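Local coordinates for protein dihydrofolate reductase (Moritella profunda, PDB 3IA4) that probably catalyses the NADPH-dependent reduction of 7,8-dihydrofolate to 5,6,7,8-tetrahydrofolate, a key step of folate metabolism, at residues S4-L9 against E92-G97; L59-S64 against V85-V90; Q104-A109 against Y133-I138. All blocks are in the same frame, centred on the assembly; numbering follows the deposited sequence.

Interaction 1 of 3, residues S4-L9 against E92-G97. With MTX (methotrexate), chain F.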
loop_
_atom_site.group_PDB
_atom_site.type_symbol
_atom_site.label_atom_id
_atom_site.label_comp_id
_atom_site.label_asym_id
_atom_site.label_seq_id
_atom_site.Cartn_x
_atom_site.Cartn_y
_atom_site.Cartn_z
ATOM N N SER A 4 -5.523 1.927 7.817
ATOM C CA SER A 4 -4.067 2.023 7.602
ATOM C C SER A 4 -3.730 2.041 6.133
ATOM O O SER A 4 -4.454 1.441 5.369
ATOM C CB SER A 4 -3.375 0.811 8.259
ATOM O OG SER A 4 -3.581 0.837 9.663
ATOM N N MET A 5 -2.620 2.699 5.728
ATOM C CA MET A 5 -2.177 2.596 4.359
ATOM C C MET A 5 -0.746 2.084 4.423
ATOM O O MET A 5 -0.005 2.414 5.369
ATOM C CB MET A 5 -2.184 3.995 3.661
ATOM C CG MET A 5 -3.529 4.675 3.900
ATOM S SD MET A 5 -3.984 5.933 2.651
ATOM C CE MET A 5 -2.517 6.940 2.568
ATOM N N ILE A 6 -0.371 1.288 3.459
ATOM C CA ILE A 6 0.978 0.660 3.443
ATOM C C ILE A 6 1.544 0.940 2.068
ATOM O O ILE A 6 0.865 0.736 1.062
ATOM C CB ILE A 6 0.967 -0.863 3.760
ATOM C CG1 ILE A 6 2.409 -1.379 3.645
ATOM C CG2 ILE A 6 0.025 -1.612 2.791
ATOM C CD1 ILE A 6 2.636 -2.822 4.299
ATOM N N ALA A 7 2.793 1.423 2.022
ATOM C CA ALA A 7 3.441 1.740 0.742
ATOM C C ALA A 7 4.936 1.681 0.876
ATOM O O ALA A 7 5.452 1.876 1.989
ATOM C CB ALA A 7 3.067 3.220 0.351
ATOM N N ALA A 8 5.630 1.473 -0.250
ATOM C CA ALA A 8 7.098 1.543 -0.248
ATOM C C ALA A 8 7.499 2.765 -1.120
ATOM O O ALA A 8 7.104 2.862 -2.284
ATOM C CB ALA A 8 7.686 0.277 -0.863
ATOM N N LEU A 9 8.241 3.676 -0.508
ATOM C CA LEU A 9 8.617 4.966 -1.172
ATOM C C LEU A 9 10.108 5.023 -1.432
ATOM O O LEU A 9 10.904 4.927 -0.496
ATOM C CB LEU A 9 8.321 6.160 -0.296
ATOM C CG LEU A 9 6.850 6.677 -0.142
ATOM C CD1 LEU A 9 5.892 5.527 0.271
ATOM C CD2 LEU A 9 6.882 7.854 0.903
ATOM N N GLU A 92 -8.422 -3.873 11.540
ATOM C CA GLU A 92 -7.609 -2.944 10.720
ATOM C C GLU A 92 -7.789 -3.288 9.257
ATOM O O GLU A 92 -7.685 -4.448 8.881
ATOM C CB GLU A 92 -6.158 -3.142 11.114
ATOM C CG GLU A 92 -5.179 -2.180 10.506
ATOM C CD GLU A 92 -3.791 -2.405 11.027
ATOM O OE1 GLU A 92 -3.492 -3.541 11.481
ATOM O OE2 GLU A 92 -2.962 -1.477 11.001
ATOM N N LEU A 93 -8.026 -2.252 8.451
ATOM C CA LEU A 93 -8.172 -2.333 7.003
ATOM C C LEU A 93 -6.829 -1.821 6.436
ATOM O O LEU A 93 -6.300 -0.837 6.971
ATOM C CB LEU A 93 -9.324 -1.392 6.663
ATOM C CG LEU A 93 -9.766 -0.914 5.320
ATOM C CD1 LEU A 93 -8.597 -0.170 4.665
ATOM C CD2 LEU A 93 -10.159 -2.142 4.597
ATOM N N MET A 94 -6.258 -2.462 5.400
ATOM C CA MET A 94 -4.971 -1.978 4.819
ATOM C C MET A 94 -5.187 -1.474 3.400
ATOM O O MET A 94 -5.541 -2.258 2.531
ATOM C CB MET A 94 -3.902 -3.091 4.762
ATOM C CG MET A 94 -3.603 -3.811 6.061
ATOM S SD MET A 94 -2.685 -2.779 7.249
ATOM C CE MET A 94 -1.100 -2.737 6.440
ATOM N N ILE A 95 -4.969 -0.167 3.165
ATOM C CA ILE A 95 -4.990 0.394 1.803
ATOM C C ILE A 95 -3.617 0.184 1.182
ATOM O O ILE A 95 -2.605 0.629 1.772
ATOM C CB ILE A 95 -5.323 1.882 1.876
ATOM C CG1 ILE A 95 -6.764 2.132 2.467
ATOM C CG2 ILE A 95 -5.115 2.531 0.504
ATOM C CD1 ILE A 95 -7.893 1.864 1.515
ATOM N N ILE A 96 -3.552 -0.516 0.058
ATOM C CA ILE A 96 -2.243 -0.977 -0.441
ATOM C C ILE A 96 -1.860 -0.271 -1.722
ATOM O O ILE A 96 -0.891 -0.646 -2.391
ATOM C CB ILE A 96 -2.140 -2.499 -0.664
ATOM C CG1 ILE A 96 -3.090 -3.013 -1.784
ATOM C CG2 ILE A 96 -2.471 -3.208 0.662
ATOM C CD1 ILE A 96 -2.611 -4.298 -2.381
ATOM N N GLY A 97 -2.662 0.712 -2.108
ATOM C CA GLY A 97 -2.312 1.554 -3.258
ATOM C C GLY A 97 -3.406 1.585 -4.320
ATOM O O GLY A 97 -4.417 0.915 -4.174
HETATM N N1 MTX F . 5.355 -2.763 -0.541
HETATM C C2 MTX F . 4.813 -2.017 0.445
HETATM N NA2 MTX F . 5.592 -1.741 1.508
HETATM N N3 MTX F . 3.522 -1.578 0.365
HETATM C C4 MTX F . 2.736 -1.890 -0.710
HETATM N NA4 MTX F . 1.516 -1.413 -0.755
HETATM C C4A MTX F . 3.261 -2.671 -1.692
HETATM N N5 MTX F . 2.466 -3.032 -2.755
HETATM C C6 MTX F . 3.007 -3.807 -3.749
HETATM C C7 MTX F . 4.318 -4.281 -3.710
HETATM N N8 MTX F . 5.114 -3.934 -2.610
HETATM C C8A MTX F . 4.566 -3.124 -1.621
HETATM C C9 MTX F . 2.097 -4.150 -4.923
HETATM N N10 MTX F . 2.637 -5.198 -5.788
HETATM C CM MTX F . 3.000 -4.794 -7.168
HETATM C C11 MTX F . 3.013 -9.185 -4.504
HETATM C C12 MTX F . 3.419 -8.823 -5.782
HETATM C C13 MTX F . 3.286 -7.521 -6.217
HETATM C C14 MTX F . 2.770 -6.555 -5.352
HETATM C C15 MTX F . 2.394 -6.944 -4.068
HETATM C C16 MTX F . 2.429 -8.247 -3.652
HETATM C C MTX F . 3.183 -10.540 -3.966
HETATM O O MTX F . 3.238 -11.647 -4.798
HETATM N N MTX F . 3.331 -10.625 -2.646
HETATM C CA MTX F . 3.362 -11.860 -1.916
HETATM C CT MTX F . 2.369 -11.788 -0.776
HETATM O O1 MTX F . 2.106 -10.662 -0.256
HETATM O O2 MTX F . 1.852 -12.849 -0.345
HETATM C CB MTX F . 4.740 -12.133 -1.298
HETATM C CG MTX F . 5.817 -12.275 -2.373
HETATM C CD MTX F . 5.670 -13.518 -3.256
HETATM O OE1 MTX F . 6.514 -13.776 -4.164
HETATM O OE2 MTX F . 4.718 -14.312 -3.112
#

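Interaction 2 of 3, residues L59-S64 against V85-V90. With NDP (NADPH dihydro-nicotinamide-adenine-dinucleotide phosphate), chain E.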
loop_
_atom_site.group_PDB
_atom_site.type_symbol
_atom_site.label_atom_id
_atom_site.label_comp_id
_atom_site.label_asym_id
_atom_site.label_seq_id
_atom_site.Cartn_x
_atom_site.Cartn_y
_atom_site.Cartn_z
ATOM N N LEU A 59 -8.617 -10.752 2.352
ATOM C CA LEU A 59 -9.783 -10.355 1.560
ATOM C C LEU A 59 -9.302 -9.288 0.584
ATOM O O LEU A 59 -8.870 -8.237 1.040
ATOM C CB LEU A 59 -10.876 -9.761 2.473
ATOM C CG LEU A 59 -12.092 -9.166 1.757
ATOM C CD1 LEU A 59 -12.698 -10.136 0.738
ATOM C CD2 LEU A 59 -13.168 -8.604 2.781
ATOM N N ASN A 60 -9.339 -9.583 -0.719
ATOM C CA ASN A 60 -8.838 -8.605 -1.706
ATOM C C ASN A 60 -10.027 -7.754 -2.174
ATOM O O ASN A 60 -10.920 -8.267 -2.814
ATOM C CB ASN A 60 -8.214 -9.292 -2.950
ATOM C CG ASN A 60 -6.844 -9.929 -2.684
ATOM O OD1 ASN A 60 -5.934 -9.767 -3.480
ATOM N ND2 ASN A 60 -6.715 -10.715 -1.617
ATOM N N ILE A 61 -10.008 -6.428 -1.928
ATOM C CA ILE A 61 -11.107 -5.543 -2.350
ATOM C C ILE A 61 -10.517 -4.627 -3.410
ATOM O O ILE A 61 -9.488 -4.030 -3.147
ATOM C CB ILE A 61 -11.630 -4.734 -1.131
ATOM C CG1 ILE A 61 -12.172 -5.690 -0.065
ATOM C CG2 ILE A 61 -12.659 -3.635 -1.554
ATOM C CD1 ILE A 61 -12.402 -5.032 1.295
ATOM N N VAL A 62 -11.150 -4.552 -4.590
ATOM C CA VAL A 62 -10.561 -3.777 -5.684
ATOM C C VAL A 62 -11.541 -2.681 -6.086
ATOM O O VAL A 62 -12.718 -2.951 -6.332
ATOM C CB VAL A 62 -10.227 -4.655 -6.874
ATOM C CG1 VAL A 62 -9.695 -3.799 -8.067
ATOM C CG2 VAL A 62 -9.205 -5.666 -6.452
ATOM N N LEU A 63 -11.060 -1.422 -6.175
ATOM C CA LEU A 63 -11.931 -0.328 -6.588
ATOM C C LEU A 63 -12.007 -0.160 -8.101
ATOM O O LEU A 63 -10.978 0.036 -8.782
ATOM C CB LEU A 63 -11.391 0.981 -5.954
ATOM C CG LEU A 63 -11.789 0.989 -4.471
ATOM C CD1 LEU A 63 -10.734 1.611 -3.587
ATOM C CD2 LEU A 63 -13.121 1.734 -4.337
ATOM N N SER A 64 -13.209 -0.223 -8.663
ATOM C CA SER A 64 -13.356 0.197 -10.045
ATOM C C SER A 64 -14.772 0.710 -10.307
ATOM O O SER A 64 -15.712 0.198 -9.704
ATOM C CB SER A 64 -13.094 -0.978 -10.989
ATOM O OG SER A 64 -13.469 -0.663 -12.336
ATOM N N VAL A 85 -17.591 -1.057 3.816
ATOM C CA VAL A 85 -18.634 -2.056 4.109
ATOM C C VAL A 85 -18.176 -3.514 3.883
ATOM O O VAL A 85 -18.441 -4.390 4.705
ATOM C CB VAL A 85 -19.953 -1.778 3.326
ATOM C CG1 VAL A 85 -20.936 -2.875 3.576
ATOM C CG2 VAL A 85 -20.525 -0.428 3.732
ATOM N N ALA A 86 -17.460 -3.767 2.790
ATOM C CA ALA A 86 -16.950 -5.120 2.485
ATOM C C ALA A 86 -15.928 -5.598 3.537
ATOM O O ALA A 86 -15.857 -6.796 3.917
ATOM C CB ALA A 86 -16.312 -5.106 1.111
ATOM N N ALA A 87 -15.104 -4.667 3.986
ATOM C CA ALA A 87 -14.101 -4.896 5.045
ATOM C C ALA A 87 -14.694 -5.330 6.413
ATOM O O ALA A 87 -14.013 -5.935 7.258
ATOM C CB ALA A 87 -13.222 -3.647 5.219
ATOM N N GLY A 88 -15.933 -4.946 6.664
ATOM C CA GLY A 88 -16.635 -5.436 7.842
ATOM C C GLY A 88 -16.074 -4.896 9.167
ATOM O O GLY A 88 -15.369 -3.887 9.185
ATOM N N ASP A 89 -16.346 -5.563 10.287
ATOM C CA ASP A 89 -15.930 -4.980 11.569
ATOM C C ASP A 89 -14.556 -5.410 11.995
ATOM O O ASP A 89 -14.400 -5.793 13.129
ATOM C CB ASP A 89 -16.896 -5.414 12.692
ATOM C CG ASP A 89 -18.094 -4.504 12.820
ATOM O OD1 ASP A 89 -17.913 -3.324 13.269
ATOM O OD2 ASP A 89 -19.217 -4.987 12.492
ATOM N N VAL A 90 -13.563 -5.421 11.108
ATOM C CA VAL A 90 -12.260 -5.924 11.485
ATOM C C VAL A 90 -11.412 -4.969 12.307
ATOM O O VAL A 90 -11.737 -3.796 12.473
ATOM C CB VAL A 90 -11.444 -6.304 10.192
ATOM C CG1 VAL A 90 -12.097 -7.488 9.491
ATOM C CG2 VAL A 90 -11.362 -5.133 9.270
HETATM P PA NDP E . -4.578 2.809 -8.657
HETATM O O1A NDP E . -4.862 3.764 -7.526
HETATM O O2A NDP E . -3.968 1.464 -8.406
HETATM O O5B NDP E . -5.901 2.545 -9.581
HETATM C C5B NDP E . -6.700 3.679 -9.978
HETATM C C4B NDP E . -7.962 3.093 -10.599
HETATM O O4B NDP E . -8.813 2.718 -9.507
HETATM C C3B NDP E . -8.803 4.193 -11.292
HETATM O O3B NDP E . -8.331 4.406 -12.619
HETATM C C2B NDP E . -10.226 3.665 -11.201
HETATM O O2B NDP E . -10.397 2.486 -11.995
HETATM C C1B NDP E . -10.182 3.135 -9.782
HETATM N N9A NDP E . -10.632 4.111 -8.766
HETATM C C8A NDP E . -9.864 5.042 -8.180
HETATM N N7A NDP E . -10.551 5.706 -7.228
HETATM C C5A NDP E . -11.799 5.163 -7.195
HETATM C C6A NDP E . -13.030 5.343 -6.412
HETATM N N6A NDP E . -13.154 6.307 -5.443
HETATM N N1A NDP E . -14.069 4.500 -6.739
HETATM C C2A NDP E . -14.027 3.534 -7.650
HETATM N N3A NDP E . -12.938 3.327 -8.387
HETATM C C4A NDP E . -11.823 4.104 -8.187
HETATM O O3 NDP E . -3.710 3.539 -9.811
HETATM P PN NDP E . -2.413 4.488 -9.881
HETATM O O1N NDP E . -2.691 5.731 -9.119
HETATM O O2N NDP E . -2.008 4.584 -11.307
HETATM O O5D NDP E . -1.338 3.707 -9.017
HETATM C C5D NDP E . -0.708 2.569 -9.586
HETATM C C4D NDP E . 0.806 2.720 -9.483
HETATM O O4D NDP E . 1.225 2.606 -8.073
HETATM C C3D NDP E . 1.599 1.640 -10.234
HETATM O O3D NDP E . 2.792 2.238 -10.778
HETATM C C2D NDP E . 2.020 0.658 -9.140
HETATM O O2D NDP E . 3.214 -0.102 -9.452
HETATM C C1D NDP E . 2.269 1.616 -8.007
HETATM N N1N NDP E . 2.164 1.049 -6.667
HETATM C C2N NDP E . 3.203 1.205 -5.845
HETATM C C3N NDP E . 3.107 0.791 -4.540
HETATM C C7N NDP E . 4.300 0.970 -3.653
HETATM O O7N NDP E . 4.168 0.740 -2.469
HETATM N N7N NDP E . 5.450 1.481 -4.104
HETATM C C4N NDP E . 1.887 0.117 -3.932
HETATM C C5N NDP E . 0.830 0.087 -4.928
HETATM C C6N NDP E . 1.013 0.493 -6.228
HETATM P P2B NDP E . -11.568 2.407 -13.117
HETATM O O1X NDP E . -11.607 0.974 -13.424
HETATM O O2X NDP E . -12.745 3.036 -12.454
HETATM O O3X NDP E . -11.110 3.324 -14.218
#

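Interaction 3 of 3, residues Q104-A109 against Y133-I138. With NDP (NADPH dihydro-nicotinamide-adenine-dinucleotide phosphate), chain E.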
loop_
_atom_site.group_PDB
_atom_site.type_symbol
_atom_site.label_atom_id
_atom_site.label_comp_id
_atom_site.label_asym_id
_atom_site.label_seq_id
_atom_site.Cartn_x
_atom_site.Cartn_y
_atom_site.Cartn_z
ATOM N N GLN A 104 -6.949 9.670 -1.975
ATOM C CA GLN A 104 -8.311 9.810 -1.454
ATOM C C GLN A 104 -8.480 9.414 0.012
ATOM O O GLN A 104 -9.405 9.911 0.638
ATOM C CB GLN A 104 -9.265 8.989 -2.268
ATOM C CG GLN A 104 -9.338 9.443 -3.723
ATOM C CD GLN A 104 -10.099 8.438 -4.558
ATOM O OE1 GLN A 104 -11.319 8.411 -4.554
ATOM N NE2 GLN A 104 -9.387 7.657 -5.319
ATOM N N CYS A 105 -7.591 8.552 0.548
ATOM C CA CYS A 105 -7.751 7.979 1.887
ATOM C C CYS A 105 -6.811 8.569 2.921
ATOM O O CYS A 105 -6.966 8.325 4.078
ATOM C CB CYS A 105 -7.560 6.432 1.887
ATOM S SG CYS A 105 -8.810 5.635 0.857
ATOM N N LEU A 106 -5.837 9.390 2.517
ATOM C CA LEU A 106 -4.888 9.955 3.493
ATOM C C LEU A 106 -5.505 10.712 4.651
ATOM O O LEU A 106 -5.125 10.504 5.826
ATOM C CB LEU A 106 -3.817 10.841 2.768
ATOM C CG LEU A 106 -2.786 11.436 3.746
ATOM C CD1 LEU A 106 -1.830 10.384 4.366
ATOM C CD2 LEU A 106 -2.001 12.516 3.045
ATOM N N ALA A 107 -6.501 11.546 4.361
ATOM C CA ALA A 107 -7.050 12.374 5.419
ATOM C C ALA A 107 -7.750 11.504 6.468
ATOM O O ALA A 107 -7.894 11.912 7.641
ATOM C CB ALA A 107 -8.002 13.436 4.825
ATOM N N ALA A 108 -8.083 10.288 6.068
ATOM C CA ALA A 108 -8.818 9.376 6.935
ATOM C C ALA A 108 -7.937 8.336 7.626
ATOM O O ALA A 108 -8.444 7.507 8.428
ATOM C CB ALA A 108 -9.875 8.681 6.112
ATOM N N ALA A 109 -6.638 8.329 7.286
ATOM C CA ALA A 109 -5.782 7.240 7.723
ATOM C C ALA A 109 -5.386 7.430 9.168
ATOM O O ALA A 109 -5.013 8.532 9.627
ATOM C CB ALA A 109 -4.535 7.131 6.845
ATOM N N TYR A 133 0.562 16.560 7.535
ATOM C CA TYR A 133 -0.027 16.188 8.842
ATOM C C TYR A 133 1.070 15.820 9.868
ATOM O O TYR A 133 2.260 15.749 9.545
ATOM C CB TYR A 133 -0.959 14.985 8.651
ATOM C CG TYR A 133 -2.084 15.232 7.692
ATOM C CD1 TYR A 133 -2.388 14.313 6.719
ATOM C CD2 TYR A 133 -2.862 16.382 7.774
ATOM C CE1 TYR A 133 -3.446 14.477 5.837
ATOM C CE2 TYR A 133 -3.938 16.566 6.884
ATOM C CZ TYR A 133 -4.216 15.597 5.926
ATOM O OH TYR A 133 -5.283 15.777 5.042
ATOM N N ASN A 134 0.648 15.671 11.110
ATOM C CA ASN A 134 1.531 15.285 12.206
ATOM C C ASN A 134 1.387 13.804 12.568
ATOM O O ASN A 134 0.285 13.320 12.617
ATOM C CB ASN A 134 1.221 16.121 13.475
ATOM C CG ASN A 134 1.463 17.614 13.259
ATOM O OD1 ASN A 134 2.461 18.017 12.650
ATOM N ND2 ASN A 134 0.555 18.435 13.792
ATOM N N TRP A 135 2.501 13.148 12.917
ATOM C CA TRP A 135 2.564 11.658 13.084
ATOM C C TRP A 135 3.480 11.352 14.241
ATOM O O TRP A 135 4.385 12.141 14.574
ATOM C CB TRP A 135 3.158 10.958 11.826
ATOM C CG TRP A 135 2.401 11.302 10.580
ATOM C CD1 TRP A 135 2.650 12.389 9.717
ATOM C CD2 TRP A 135 1.233 10.637 10.076
ATOM N NE1 TRP A 135 1.699 12.377 8.698
ATOM C CE2 TRP A 135 0.828 11.324 8.903
ATOM C CE3 TRP A 135 0.480 9.524 10.500
ATOM C CZ2 TRP A 135 -0.278 10.904 8.153
ATOM C CZ3 TRP A 135 -0.595 9.103 9.767
ATOM C CH2 TRP A 135 -0.986 9.802 8.591
ATOM N N GLN A 136 3.282 10.194 14.843
ATOM C CA GLN A 136 4.322 9.725 15.744
ATOM C C GLN A 136 4.668 8.312 15.326
ATOM O O GLN A 136 3.793 7.538 14.958
ATOM C CB GLN A 136 3.849 9.745 17.181
ATOM C CG GLN A 136 2.703 8.851 17.457
ATOM C CD GLN A 136 2.410 8.814 18.958
ATOM O OE1 GLN A 136 1.383 9.309 19.415
ATOM N NE2 GLN A 136 3.332 8.243 19.721
ATOM N N GLU A 137 5.946 8.012 15.353
ATOM C CA GLU A 137 6.388 6.671 14.939
ATOM C C GLU A 137 6.166 5.680 16.067
ATOM O O GLU A 137 6.535 5.982 17.217
ATOM C CB GLU A 137 7.845 6.736 14.515
ATOM C CG GLU A 137 8.360 5.421 13.986
ATOM C CD GLU A 137 9.807 5.511 13.610
ATOM O OE1 GLU A 137 10.647 5.687 14.537
ATOM O OE2 GLU A 137 10.122 5.396 12.394
ATOM N N ILE A 138 5.519 4.537 15.800
ATOM C CA ILE A 138 5.306 3.577 16.875
ATOM C C ILE A 138 5.993 2.223 16.648
ATOM O O ILE A 138 5.919 1.348 17.548
ATOM C CB ILE A 138 3.849 3.284 17.119
ATOM C CG1 ILE A 138 3.198 2.760 15.841
ATOM C CG2 ILE A 138 3.130 4.531 17.621
ATOM C CD1 ILE A 138 1.691 2.455 16.025
HETATM P PA NDP E . -4.578 2.809 -8.657
HETATM O O1A NDP E . -4.862 3.764 -7.526
HETATM O O2A NDP E . -3.968 1.464 -8.406
HETATM O O5B NDP E . -5.901 2.545 -9.581
HETATM C C5B NDP E . -6.700 3.679 -9.978
HETATM C C4B NDP E . -7.962 3.093 -10.599
HETATM O O4B NDP E . -8.813 2.718 -9.507
HETATM C C3B NDP E . -8.803 4.193 -11.292
HETATM O O3B NDP E . -8.331 4.406 -12.619
HETATM C C2B NDP E . -10.226 3.665 -11.201
HETATM O O2B NDP E . -10.397 2.486 -11.995
HETATM C C1B NDP E . -10.182 3.135 -9.782
HETATM N N9A NDP E . -10.632 4.111 -8.766
HETATM C C8A NDP E . -9.864 5.042 -8.180
HETATM N N7A NDP E . -10.551 5.706 -7.228
HETATM C C5A NDP E . -11.799 5.163 -7.195
HETATM C C6A NDP E . -13.030 5.343 -6.412
HETATM N N6A NDP E . -13.154 6.307 -5.443
HETATM N N1A NDP E . -14.069 4.500 -6.739
HETATM C C2A NDP E . -14.027 3.534 -7.650
HETATM N N3A NDP E . -12.938 3.327 -8.387
HETATM C C4A NDP E . -11.823 4.104 -8.187
HETATM O O3 NDP E . -3.710 3.539 -9.811
HETATM P PN NDP E . -2.413 4.488 -9.881
HETATM O O1N NDP E . -2.691 5.731 -9.119
HETATM O O2N NDP E . -2.008 4.584 -11.307
HETATM O O5D NDP E . -1.338 3.707 -9.017
HETATM C C5D NDP E . -0.708 2.569 -9.586
HETATM C C4D NDP E . 0.806 2.720 -9.483
HETATM O O4D NDP E . 1.225 2.606 -8.073
HETATM C C3D NDP E . 1.599 1.640 -10.234
HETATM O O3D NDP E . 2.792 2.238 -10.778
HETATM C C2D NDP E . 2.020 0.658 -9.140
HETATM O O2D NDP E . 3.214 -0.102 -9.452
HETATM C C1D NDP E . 2.269 1.616 -8.007
HETATM N N1N NDP E . 2.164 1.049 -6.667
HETATM C C2N NDP E . 3.203 1.205 -5.845
HETATM C C3N NDP E . 3.107 0.791 -4.540
HETATM C C7N NDP E . 4.300 0.970 -3.653
HETATM O O7N NDP E . 4.168 0.740 -2.469
HETATM N N7N NDP E . 5.450 1.481 -4.104
HETATM C C4N NDP E . 1.887 0.117 -3.932
HETATM C C5N NDP E . 0.830 0.087 -4.928
HETATM C C6N NDP E . 1.013 0.493 -6.228
HETATM P P2B NDP E . -11.568 2.407 -13.117
HETATM O O1X NDP E . -11.607 0.974 -13.424
HETATM O O2X NDP E . -12.745 3.036 -12.454
HETATM O O3X NDP E . -11.110 3.324 -14.218
#

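Interaction 1 of 3, residues S4-L9 against E92-G97
Residues 4-9 and 92-97 run as neighbouring parallel strands, their short axes inclined by 35° and approaching to 4.4 Å, with Ser4 level with Met94 and Met5 with Ile95. Three backbone bonds join them: Ser4 N to Leu93 O, Ile95 N to Ser4 O, at 2.8 Å and almost straight (177° at the hydrogen), and Ile6 N to Ile95 O. On the face that carries Ser4 and Met94, Ser4 OG gives its proton to Glu92 OE2 at 2.7 Å, meeting the lone pair turned away from the other carboxylate oxygen. That buried carboxylate is gripped further by Tyr113 OH and by salt bridges from Lys39 and Arg111, which would probably keep it ionised. Met94 bends at both chi2 and chi3, bringing SD against Ser4 CB and CE to 3.9 Å from Ile6 CB. The two strands are central in the mixed sheet of the dihydrofolate reductase fold, with 41-44 beside 92-97 and 111-117 beside 2-9. On the opposite face Met5 CG lies 3.9 Å from Ile95 CB, the two side chains running alongside in the same sense. Farther along, where the strands part, Ile6 CG2 meets Ile96 CG2 at 3.6 Å. Here the methotrexate amino group NA4 donates to Ile6 O at 2.9 Å and, more weakly, to Ile96 O at 3.0 Å.

Interaction 2 of 3, residues L59-S64 against V85-V90
Ile61 meets the last turn of helix 80-87 with its CD1 methyl, which lies 3.9 Å from Ala86 CB and 3.8 Å from Ala87 N. This is the closely packed half of the contact: Ile61 and Ala87 are buried, and CD1 also lies 4.2 Å from Ala87 CB. An extended chain brings the methyl there, with CD1 anti to CA (chi2 166°), so that one branch tip covers both alanines. The outer half is looser. Leu59, exposed to solvent, has its CG anti to the backbone N (chi1 174°) and reaches Ala86 O with CD2 at 3.4 Å; that carbon approaches a carbonyl oxygen rather than another side chain, and is 4.4 Å from Ala87 CA. Only 130 Å² is buried, and the segments meet by van der Waals contact alone, part of it against backbone polar atoms. Gly88, with phi 69°, breaks the helical backbone just beyond. Just past the far end of the strand Ser64 OG donates to the 2'-phosphate of NADPH, its O1X 2.7 Å away. Strand 60-63 runs between 41-44 and the outermost strand 75-77, and helix 80-87 packs on it, Ala83 adding to Ile61 and Leu80 to Leu63.

Interaction 3 of 3, residues Q104-A109 against Y133-I138
Leu106 and Tyr133 form the centre of a small apolar contact that joins residues 106-109, which follow on helix 99-105 in the chain, to Tyr133 and the first residue of strand 135-143, an outermost strand of the mixed sheet in the dihydrofolate reductase fold. Leu106 CG lies in the plane of the tyrosine ring at its edge, 3.7 Å from CE1, and CD2 comes equally near the same carbon. The leucine and the tyrosine pass one another head to tail. The other leucine branch, CD1, touches Trp135 CZ2 at 4.1 Å, the side chains crossing at a slant; with CG anti to the backbone N (chi1 -179°), the fork of the leucine spans both aromatic residues. Ala107 adds to this shell with CB 3.6 Å from Tyr133 OH.

A second shell holds the rings: Trp135 NE1 is hydrogen-bonded to Tyr130 O, and Tyr133 makes a cation-pi contact with Arg160. Met5 of strand 2-9 packs against Leu106 and Ala109. Two backbone bonds, Ala108 N to Cys105 O and Ala109 N to Leu106 O, hold the turn that carries Leu106 and Ala107.

Two residues before Leu106, Gln104 belongs to the cofactor site rather than to this packing. Its carboxamide pairs with the adenine of NADPH through two bonds, and NE2 also bonds to Thr100 O, which would steady the amide's rotation. An alanine here would probably leave adenine N6A and N7A without these two partners and Thr100 O without this donor. Of the adenine pair, N6A gives to Gln104 OE1 at 2.9 Å, and Gln104 NE2 gives to N7A at 3.0 Å along a nearly straight line, 174° at the hydrogen.

From the N terminus, strand 2-9 enters the middle of the sheet, and interaction 1 closes when the chain returns as strand 92-97, 83 residues on. Interaction 2 falls within that long loop, closing its own shorter excursion from strand 60-63 to the end of helix 80-87. Strand 92-97 is the next element after helix 80-87, and Leu93 CD2 touches Ala87 CB at 3.5 Å. Interaction 3 follows in series, closing a later loop between 104-109 and 133-138; Met5 SD lies 3.7 Å from Cys105 CB, linking it to interaction 1. Interactions 2 and 3 do not touch, their centres being about 20 Å apart, yet segments 59-64 and 104-109 both reach NADPH, as does 4-9.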